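PDB 6F2P: paenibacillus xanthan lyase from Paenibacillus, which cleaves xanthan as a polysaccharide lyase, breaking glycosidic bonds of the polymer by elimination, and binds several calcium ions across its multidomain chain. Local coordinates for residues V964-V978 and N992-G1006. Residues are numbered along the deposited sequence; the frame is centred on the assembly and turned at random.
Sequences VYMMWAAHTNRATNV and NVNQQGNGGVWNLLG
W968 slots its indole between Q995 and N1003 at one end of an antiparallel beta-sandwich, the golvesin C-terminal-like domain near the end of the chain. Here the two loops that follow strands 960-967 and 987-993, one strand from each sheet, pack against each other. A large flat side chain suits this place because it meets partners on both faces and still offers a polar edge. The CG of Q995 lies 3.6 Å from the centroid of the five-membered ring, a CH-pi contact, while on the opposite face the ND2 of N1003 sits 3.2 Å from CZ2, above the rim of the ring. N1003 is fixed in that position because its amide also donates to the O of N998. At the ring edge, NE1 of W968 donates to the O of G997 at 2.9 Å, almost in the indole plane. A chi1 of 54° sets CG between the backbone N and carbonyl carbon and swings the indole over to the second loop. Q995 reaches inward with an extended chain; its CG methylene lies on the indole, and NE2 finds the O of V1030 on strand 1030-1039, which runs beside 960-967. The CB of V993 closes on CH2 of W968 at 3.6 Å.

The CA of G999 lies 3.2 Å from the O of W968, glycine letting the chain pass this close, and G1000 N donates to the same oxygen. Farther along, strands 964-967 and 1003-1006 pair antiparallel, with a classic beta bulge where L1005 and G1006 both face V964. Beside them M967 bends at chi3 (-62°) and lays its terminal methyl on the face of W1002, the sulfur standing farther off: CE is 3.6 Å from the centroid of the five-membered ring.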
ATOM      1  N   VAL A 964     -25.330 -34.862 -36.164  1.00 38.70           N
ATOM      2  CA  VAL A 964     -26.731 -34.928 -35.758  1.00 34.91           C
ATOM      3  C   VAL A 964     -27.194 -36.379 -35.568  1.00 36.93           C
ATOM      4  O   VAL A 964     -27.278 -37.143 -36.533  1.00 37.65           O
ATOM      5  CB  VAL A 964     -27.637 -34.199 -36.779  1.00 30.97           C
ATOM      6  CG1 VAL A 964     -29.100 -34.369 -36.427  1.00 34.79           C
ATOM      7  CG2 VAL A 964     -27.271 -32.724 -36.857  1.00 27.07           C
ATOM      8  N   TYR A 965     -27.471 -36.758 -34.319  1.00 37.75           N
ATOM      9  CA  TYR A 965     -27.968 -38.102 -34.008  1.00 36.32           C
ATOM     10  C   TYR A 965     -29.454 -38.104 -33.678  1.00 39.38           C
ATOM     11  O   TYR A 965     -30.014 -37.083 -33.287  1.00 39.47           O
ATOM     12  CB  TYR A 965     -27.215 -38.714 -32.831  1.00 32.58           C
ATOM     13  CG  TYR A 965     -25.745 -38.932 -33.070  1.00 39.36           C
ATOM     14  CD1 TYR A 965     -24.838 -37.895 -32.910  1.00 34.84           C
ATOM     15  CD2 TYR A 965     -25.260 -40.179 -33.437  1.00 36.02           C
ATOM     16  CE1 TYR A 965     -23.492 -38.086 -33.123  1.00 34.03           C
ATOM     17  CE2 TYR A 965     -23.910 -40.381 -33.651  1.00 40.65           C
ATOM     18  CZ  TYR A 965     -23.030 -39.328 -33.490  1.00 37.99           C
ATOM     19  OH  TYR A 965     -21.682 -39.508 -33.691  1.00 42.02           O
ATOM     20  N   MET A 966     -30.086 -39.263 -33.833  1.00 45.87           N
ATOM     21  CA  MET A 966     -31.475 -39.437 -33.422  1.00 42.21           C
ATOM     22  C   MET A 966     -31.734 -40.847 -32.883  1.00 46.21           C
ATOM     23  O   MET A 966     -31.188 -41.838 -33.381  1.00 39.33           O
ATOM     24  CB  MET A 966     -32.435 -39.114 -34.566  1.00 37.73           C
ATOM     25  CG  MET A 966     -33.898 -39.290 -34.191  1.00 49.45           C
ATOM     26  SD  MET A 966     -35.058 -39.003 -35.538  1.00 36.55           S
ATOM     27  CE  MET A 966     -34.940 -37.225 -35.747  1.00 24.39           C
ATOM     28  N   MET A 967     -32.555 -40.922 -31.844  1.00 47.98           N
ATOM     29  CA  MET A 967     -32.946 -42.194 -31.264  1.00 45.40           C
ATOM     30  C   MET A 967     -34.454 -42.328 -31.382  1.00 47.77           C
ATOM     31  O   MET A 967     -35.166 -41.322 -31.415  1.00 45.29           O
ATOM     32  CB  MET A 967     -32.527 -42.240 -29.799  1.00 53.39           C
ATOM     33  CG  MET A 967     -32.836 -43.540 -29.086  1.00 55.37           C
ATOM     34  SD  MET A 967     -32.146 -43.515 -27.430  1.00 56.06           S
ATOM     35  CE  MET A 967     -30.400 -43.378 -27.808  1.00 54.57           C
ATOM     36  N   TRP A 968     -34.938 -43.564 -31.460  1.00 50.18           N
ATOM     37  CA  TRP A 968     -36.373 -43.816 -31.531  1.00 49.32           C
ATOM     38  C   TRP A 968     -36.723 -45.216 -31.027  1.00 52.28           C
ATOM     39  O   TRP A 968     -35.837 -46.037 -30.767  1.00 48.16           O
ATOM     40  CB  TRP A 968     -36.885 -43.618 -32.964  1.00 47.18           C
ATOM     41  CG  TRP A 968     -36.135 -44.426 -33.988  1.00 49.79           C
ATOM     42  CD1 TRP A 968     -36.140 -45.785 -34.127  1.00 48.44           C
ATOM     43  CD2 TRP A 968     -35.274 -43.922 -35.017  1.00 50.60           C
ATOM     44  NE1 TRP A 968     -35.334 -46.160 -35.175  1.00 46.14           N
ATOM     45  CE2 TRP A 968     -34.790 -45.035 -35.739  1.00 50.77           C
ATOM     46  CE3 TRP A 968     -34.863 -42.639 -35.397  1.00 45.52           C
ATOM     47  CZ2 TRP A 968     -33.918 -44.905 -36.820  1.00 48.04           C
ATOM     48  CZ3 TRP A 968     -33.995 -42.510 -36.471  1.00 44.54           C
ATOM     49  CH2 TRP A 968     -33.534 -43.638 -37.170  1.00 49.97           C
ATOM     50  N   ALA A 969     -38.024 -45.476 -30.902  1.00 61.61           N
ATOM     51  CA  ALA A 969     -38.533 -46.779 -30.482  1.00 60.49           C
ATOM     52  C   ALA A 969     -38.864 -47.702 -31.664  1.00 62.48           C
ATOM     53  O   ALA A 969     -39.868 -47.508 -32.353  1.00 60.81           O
ATOM     54  CB  ALA A 969     -39.745 -46.602 -29.580  1.00 62.76           C
ATOM     55  N   ALA A 970     -38.025 -48.712 -31.884  1.00 58.17           N
ATOM     56  CA  ALA A 970     -38.164 -49.577 -33.056  1.00 63.37           C
ATOM     57  C   ALA A 970     -39.091 -50.762 -32.804  1.00 72.96           C
ATOM     58  O   ALA A 970     -39.191 -51.249 -31.679  1.00 76.57           O
ATOM     59  CB  ALA A 970     -36.795 -50.063 -33.526  1.00 55.52           C
ATOM     60  N   HIS A 971     -39.768 -51.227 -33.853  1.00 73.34           N
ATOM     61  CA  HIS A 971     -40.600 -52.425 -33.737  1.00 79.30           C
ATOM     62  C   HIS A 971     -40.797 -53.155 -35.067  1.00 76.95           C
ATOM     63  O   HIS A 971     -39.840 -53.657 -35.655  1.00 72.82           O
ATOM     64  CB  HIS A 971     -41.955 -52.101 -33.102  1.00 76.69           C
ATOM     65  CG  HIS A 971     -42.557 -53.254 -32.354  1.00 88.55           C
ATOM     66  ND1 HIS A 971     -43.880 -53.282 -31.964  1.00 85.62           N
ATOM     67  CD2 HIS A 971     -42.014 -54.416 -31.920  1.00 82.45           C
ATOM     68  CE1 HIS A 971     -44.126 -54.413 -31.329  1.00 86.33           C
ATOM     69  NE2 HIS A 971     -43.011 -55.118 -31.286  1.00 89.67           N
ATOM     70  N   THR A 972     -42.044 -53.240 -35.516  1.00 71.23           N
ATOM     71  CA  THR A 972     -42.367 -53.842 -36.807  1.00 64.49           C
ATOM     72  C   THR A 972     -43.527 -53.082 -37.434  1.00 61.21           C
ATOM     73  O   THR A 972     -43.680 -53.044 -38.656  1.00 65.67           O
ATOM     74  CB  THR A 972     -42.748 -55.337 -36.688  1.00 64.16           C
ATOM     75  OG1 THR A 972     -43.487 -55.552 -35.477  1.00 74.82           O
ATOM     76  CG2 THR A 972     -41.500 -56.212 -36.677  1.00 61.16           C
ATOM     77  N   ASN A 973     -44.341 -52.466 -36.586  1.00 59.45           N
ATOM     78  CA  ASN A 973     -45.451 -51.656 -37.054  1.00 54.65           C
ATOM     79  C   ASN A 973     -45.001 -50.233 -37.361  1.00 63.71           C
ATOM     80  O   ASN A 973     -45.829 -49.348 -37.567  1.00 61.01           O
ATOM     81  CB  ASN A 973     -46.552 -51.633 -36.000  1.00 62.29           C
ATOM     82  CG  ASN A 973     -46.037 -51.201 -34.648  1.00 69.57           C
ATOM     83  OD1 ASN A 973     -45.902 -50.009 -34.374  1.00 71.68           O
ATOM     84  ND2 ASN A 973     -45.732 -52.170 -33.798  1.00 71.60           N
ATOM     85  N   ARG A 974     -43.687 -50.017 -37.382  1.00 64.84           N
ATOM     86  CA  ARG A 974     -43.137 -48.699 -37.677  1.00 58.34           C
ATOM     87  C   ARG A 974     -43.048 -48.424 -39.177  1.00 57.71           C
ATOM     88  O   ARG A 974     -42.896 -49.346 -39.985  1.00 53.10           O
ATOM     89  CB  ARG A 974     -41.750 -48.545 -37.056  1.00 57.82           C
ATOM     90  CG  ARG A 974     -41.734 -47.833 -35.723  1.00 63.33           C
ATOM     91  CD  ARG A 974     -42.358 -48.684 -34.641  1.00 72.26           C
ATOM     92  NE  ARG A 974     -42.182 -48.088 -33.322  1.00 72.60           N
ATOM     93  CZ  ARG A 974     -42.815 -48.502 -32.230  1.00 70.19           C
ATOM     94  NH1 ARG A 974     -43.674 -49.510 -32.303  1.00 72.81           N
ATOM     95  NH2 ARG A 974     -42.597 -47.904 -31.067  1.00 66.68           N
ATOM     96  N   ALA A 975     -43.141 -47.146 -39.537  1.00 53.42           N
ATOM     97  CA  ALA A 975     -42.878 -46.708 -40.902  1.00 49.27           C
ATOM     98  C   ALA A 975     -41.407 -46.935 -41.257  1.00 55.53           C
ATOM     99  O   ALA A 975     -40.524 -46.831 -40.397  1.00 52.44           O
ATOM    100  CB  ALA A 975     -43.244 -45.243 -41.068  1.00 41.18           C
ATOM    101  N   THR A 976     -41.151 -47.252 -42.524  1.00 52.63           N
ATOM    102  CA  THR A 976     -39.797 -47.525 -42.999  1.00 49.71           C
ATOM    103  C   THR A 976     -39.217 -46.312 -43.715  1.00 46.60           C
ATOM    104  O   THR A 976     -38.033 -46.283 -44.061  1.00 45.69           O
ATOM    105  CB  THR A 976     -39.770 -48.734 -43.963  1.00 47.76           C
ATOM    106  OG1 THR A 976     -40.615 -48.474 -45.092  1.00 44.45           O
ATOM    107  CG2 THR A 976     -40.263 -49.981 -43.267  1.00 45.05           C
ATOM    108  N   ASN A 977     -40.063 -45.311 -43.931  1.00 44.24           N
ATOM    109  CA  ASN A 977     -39.699 -44.157 -44.739  1.00 39.22           C
ATOM    110  C   ASN A 977     -40.038 -42.840 -44.054  1.00 42.26           C
ATOM    111  O   ASN A 977     -40.653 -41.958 -44.654  1.00 36.78           O
ATOM    112  CB  ASN A 977     -40.378 -44.237 -46.113  1.00 41.10           C
ATOM    113  CG  ASN A 977     -41.896 -44.328 -46.015  1.00 45.30           C
ATOM    114  OD1 ASN A 977     -42.439 -44.785 -45.009  1.00 48.41           O
ATOM    115  ND2 ASN A 977     -42.584 -43.882 -47.061  1.00 34.61           N
ATOM    116  N   VAL A 978     -39.630 -42.704 -42.797  1.00 43.30           N
ATOM    117  CA  VAL A 978     -39.906 -41.486 -42.048  1.00 40.50           C
ATOM    118  C   VAL A 978     -39.027 -40.346 -42.546  1.00 39.31           C
ATOM    119  O   VAL A 978     -37.802 -40.423 -42.444  1.00 37.84           O
ATOM    120  CB  VAL A 978     -39.679 -41.690 -40.544  1.00 43.25           C
ATOM    121  CG1 VAL A 978     -40.072 -40.432 -39.773  1.00 37.47           C
ATOM    122  CG2 VAL A 978     -40.463 -42.899 -40.058  1.00 40.19           C
ATOM    123  N   ASN A 992     -34.714 -40.011 -45.312  1.00 34.99           N
ATOM    124  CA  ASN A 992     -35.700 -40.905 -44.717  1.00 37.08           C
ATOM    125  C   ASN A 992     -35.026 -41.848 -43.734  1.00 37.03           C
ATOM    126  O   ASN A 992     -33.921 -42.322 -43.987  1.00 34.93           O
ATOM    127  CB  ASN A 992     -36.449 -41.714 -45.786  1.00 33.75           C
ATOM    128  CG  ASN A 992     -37.423 -40.868 -46.587  1.00 39.83           C
ATOM    129  OD1 ASN A 992     -37.712 -39.722 -46.233  1.00 43.90           O
ATOM    130  ND2 ASN A 992     -37.949 -41.438 -47.670  1.00 36.57           N
ATOM    131  N   VAL A 993     -35.688 -42.116 -42.613  1.00 42.81           N
ATOM    132  CA  VAL A 993     -35.182 -43.099 -41.654  1.00 46.15           C
ATOM    133  C   VAL A 993     -36.129 -44.301 -41.513  1.00 48.68           C
ATOM    134  O   VAL A 993     -37.355 -44.151 -41.551  1.00 48.95           O
ATOM    135  CB  VAL A 993     -34.874 -42.467 -40.268  1.00 43.34           C
ATOM    136  CG1 VAL A 993     -33.704 -41.511 -40.374  1.00 41.64           C
ATOM    137  CG2 VAL A 993     -36.090 -41.747 -39.709  1.00 37.17           C
ATOM    138  N   ASN A 994     -35.549 -45.490 -41.365  1.00 45.84           N
ATOM    139  CA  ASN A 994     -36.321 -46.719 -41.207  1.00 43.57           C
ATOM    140  C   ASN A 994     -36.500 -47.087 -39.734  1.00 47.42           C
ATOM    141  O   ASN A 994     -35.626 -47.714 -39.127  1.00 39.38           O
ATOM    142  CB  ASN A 994     -35.650 -47.862 -41.965  1.00 46.20           C
ATOM    143  CG  ASN A 994     -36.435 -49.149 -41.891  1.00 46.29           C
ATOM    144  OD1 ASN A 994     -37.573 -49.165 -41.432  1.00 48.76           O
ATOM    145  ND2 ASN A 994     -35.832 -50.240 -42.350  1.00 39.92           N
ATOM    146  N   GLN A 995     -37.645 -46.701 -39.176  1.00 51.56           N
ATOM    147  CA  GLN A 995     -37.888 -46.797 -37.737  1.00 49.71           C
ATOM    148  C   GLN A 995     -38.330 -48.168 -37.235  1.00 54.77           C
ATOM    149  O   GLN A 995     -38.619 -48.328 -36.050  1.00 57.51           O
ATOM    150  CB  GLN A 995     -38.893 -45.735 -37.286  1.00 44.87           C
ATOM    151  CG  GLN A 995     -38.283 -44.365 -37.108  1.00 45.76           C
ATOM    152  CD  GLN A 995     -39.282 -43.348 -36.612  1.00 42.86           C
ATOM    153  OE1 GLN A 995     -40.475 -43.624 -36.539  1.00 48.83           O
ATOM    154  NE2 GLN A 995     -38.799 -42.162 -36.260  1.00 43.34           N
ATOM    155  N   GLN A 996     -38.394 -49.159 -38.115  1.00 56.12           N
ATOM    156  CA  GLN A 996     -38.620 -50.519 -37.637  1.00 62.59           C
ATOM    157  C   GLN A 996     -37.277 -51.230 -37.476  1.00 58.30           C
ATOM    158  O   GLN A 996     -37.122 -52.400 -37.824  1.00 61.96           O
ATOM    159  CB  GLN A 996     -39.591 -51.290 -38.539  1.00 59.38           C
ATOM    160  CG  GLN A 996     -39.175 -51.406 -39.989  1.00 54.86           C
ATOM    161  CD  GLN A 996     -40.115 -52.284 -40.790  1.00 50.54           C
ATOM    162  OE1 GLN A 996     -41.333 -52.082 -40.786  1.00 42.16           O
ATOM    163  NE2 GLN A 996     -39.553 -53.273 -41.478  1.00 47.48           N
ATOM    164  N   GLY A 997     -36.311 -50.496 -36.933  1.00 54.38           N
ATOM    165  CA  GLY A 997     -34.958 -50.986 -36.751  1.00 54.96           C
ATOM    166  C   GLY A 997     -34.073 -49.916 -36.139  1.00 56.96           C
ATOM    167  O   GLY A 997     -34.418 -48.733 -36.160  1.00 57.00           O
ATOM    168  N   ASN A 998     -32.938 -50.335 -35.584  1.00 62.05           N
ATOM    169  CA  ASN A 998     -31.983 -49.426 -34.945  1.00 55.78           C
ATOM    170  C   ASN A 998     -32.595 -48.529 -33.865  1.00 54.43           C
ATOM    171  O   ASN A 998     -32.303 -47.331 -33.790  1.00 60.52           O
ATOM    172  CB  ASN A 998     -31.255 -48.579 -35.992  1.00 48.88           C
ATOM    173  CG  ASN A 998     -30.542 -49.422 -37.029  1.00 56.87           C
ATOM    174  OD1 ASN A 998     -30.769 -49.272 -38.236  1.00 55.11           O
ATOM    175  ND2 ASN A 998     -29.672 -50.321 -36.564  1.00 42.21           N
ATOM    176  N   GLY A 999     -33.447 -49.111 -33.029  1.00 46.10           N
ATOM    177  CA  GLY A 999     -34.034 -48.376 -31.925  1.00 51.04           C
ATOM    178  C   GLY A 999     -33.153 -48.455 -30.694  1.00 59.96           C
ATOM    179  O   GLY A 999     -32.363 -49.390 -30.546  1.00 52.54           O
ATOM    180  N   GLY A1000     -33.278 -47.465 -29.815  1.00 59.50           N
ATOM    181  CA  GLY A1000     -32.530 -47.455 -28.570  1.00 56.84           C
ATOM    182  C   GLY A1000     -31.128 -46.885 -28.688  1.00 55.91           C
ATOM    183  O   GLY A1000     -30.503 -46.544 -27.684  1.00 60.59           O
ATOM    184  N   VAL A1001     -30.633 -46.787 -29.917  1.00 56.75           N
ATOM    185  CA  VAL A1001     -29.293 -46.269 -30.167  1.00 56.11           C
ATOM    186  C   VAL A1001     -29.333 -44.882 -30.798  1.00 52.24           C
ATOM    187  O   VAL A1001     -30.366 -44.459 -31.332  1.00 47.87           O
ATOM    188  CB  VAL A1001     -28.496 -47.212 -31.086  1.00 45.52           C
ATOM    189  CG1 VAL A1001     -28.090 -48.465 -30.332  1.00 43.18           C
ATOM    190  CG2 VAL A1001     -29.321 -47.559 -32.322  1.00 44.84           C
ATOM    191  N   TRP A1002     -28.205 -44.178 -30.727  1.00 51.76           N
ATOM    192  CA  TRP A1002     -28.061 -42.889 -31.394  1.00 49.19           C
ATOM    193  C   TRP A1002     -27.711 -43.107 -32.857  1.00 47.93           C
ATOM    194  O   TRP A1002     -26.647 -43.634 -33.183  1.00 48.14           O
ATOM    195  CB  TRP A1002     -26.989 -42.028 -30.726  1.00 45.87           C
ATOM    196  CG  TRP A1002     -27.433 -41.408 -29.440  1.00 49.79           C
ATOM    197  CD1 TRP A1002     -26.890 -41.604 -28.201  1.00 49.15           C
ATOM    198  CD2 TRP A1002     -28.520 -40.492 -29.261  1.00 47.01           C
ATOM    199  NE1 TRP A1002     -27.572 -40.864 -27.264  1.00 43.15           N
ATOM    200  CE2 TRP A1002     -28.578 -40.174 -27.890  1.00 46.61           C
ATOM    201  CE3 TRP A1002     -29.449 -39.908 -30.129  1.00 49.72           C
ATOM    202  CZ2 TRP A1002     -29.528 -39.298 -27.366  1.00 45.85           C
ATOM    203  CZ3 TRP A1002     -30.391 -39.037 -29.606  1.00 49.60           C
ATOM    204  CH2 TRP A1002     -30.423 -38.741 -28.237  1.00 47.56           C
ATOM    205  N   ASN A1003     -28.617 -42.705 -33.738  1.00 40.56           N
ATOM    206  CA  ASN A1003     -28.419 -42.911 -35.162  1.00 43.09           C
ATOM    207  C   ASN A1003     -27.907 -41.651 -35.827  1.00 37.42           C
ATOM    208  O   ASN A1003     -28.549 -40.603 -35.770  1.00 37.17           O
ATOM    209  CB  ASN A1003     -29.721 -43.386 -35.819  1.00 45.25           C
ATOM    210  CG  ASN A1003     -30.073 -44.809 -35.437  1.00 41.31           C
ATOM    211  OD1 ASN A1003     -29.254 -45.718 -35.581  1.00 38.15           O
ATOM    212  ND2 ASN A1003     -31.284 -45.007 -34.922  1.00 41.00           N
ATOM    213  N   LEU A1004     -26.742 -41.751 -36.454  1.00 32.43           N
ATOM    214  CA  LEU A1004     -26.158 -40.598 -37.119  1.00 35.28           C
ATOM    215  C   LEU A1004     -26.933 -40.244 -38.390  1.00 34.39           C
ATOM    216  O   LEU A1004     -26.960 -41.022 -39.342  1.00 38.54           O
ATOM    217  CB  LEU A1004     -24.691 -40.867 -37.440  1.00 33.37           C
ATOM    218  CG  LEU A1004     -23.918 -39.677 -37.992  1.00 35.91           C
ATOM    219  CD1 LEU A1004     -24.125 -38.479 -37.083  1.00 38.94           C
ATOM    220  CD2 LEU A1004     -22.443 -40.015 -38.107  1.00 37.18           C
ATOM    221  N   LEU A1005     -27.559 -39.069 -38.393  1.00 34.61           N
ATOM    222  CA  LEU A1005     -28.314 -38.587 -39.552  1.00 32.53           C
ATOM    223  C   LEU A1005     -27.414 -37.857 -40.535  1.00 37.12           C
ATOM    224  O   LEU A1005     -27.523 -38.043 -41.745  1.00 39.15           O
ATOM    225  CB  LEU A1005     -29.444 -37.648 -39.124  1.00 33.66           C
ATOM    226  CG  LEU A1005     -30.414 -38.165 -38.062  1.00 37.47           C
ATOM    227  CD1 LEU A1005     -31.627 -37.263 -37.969  1.00 33.82           C
ATOM    228  CD2 LEU A1005     -30.825 -39.595 -38.360  1.00 31.62           C
ATOM    229  N   GLY A1006     -26.531 -37.014 -40.008  1.00 37.37           N
ATOM    230  CA  GLY A1006     -25.620 -36.256 -40.842  1.00 31.32           C
ATOM    231  C   GLY A1006     -24.714 -35.343 -40.045  1.00 39.84           C
ATOM    232  O   GLY A1006     -24.760 -35.318 -38.814  1.00 42.62           O
TER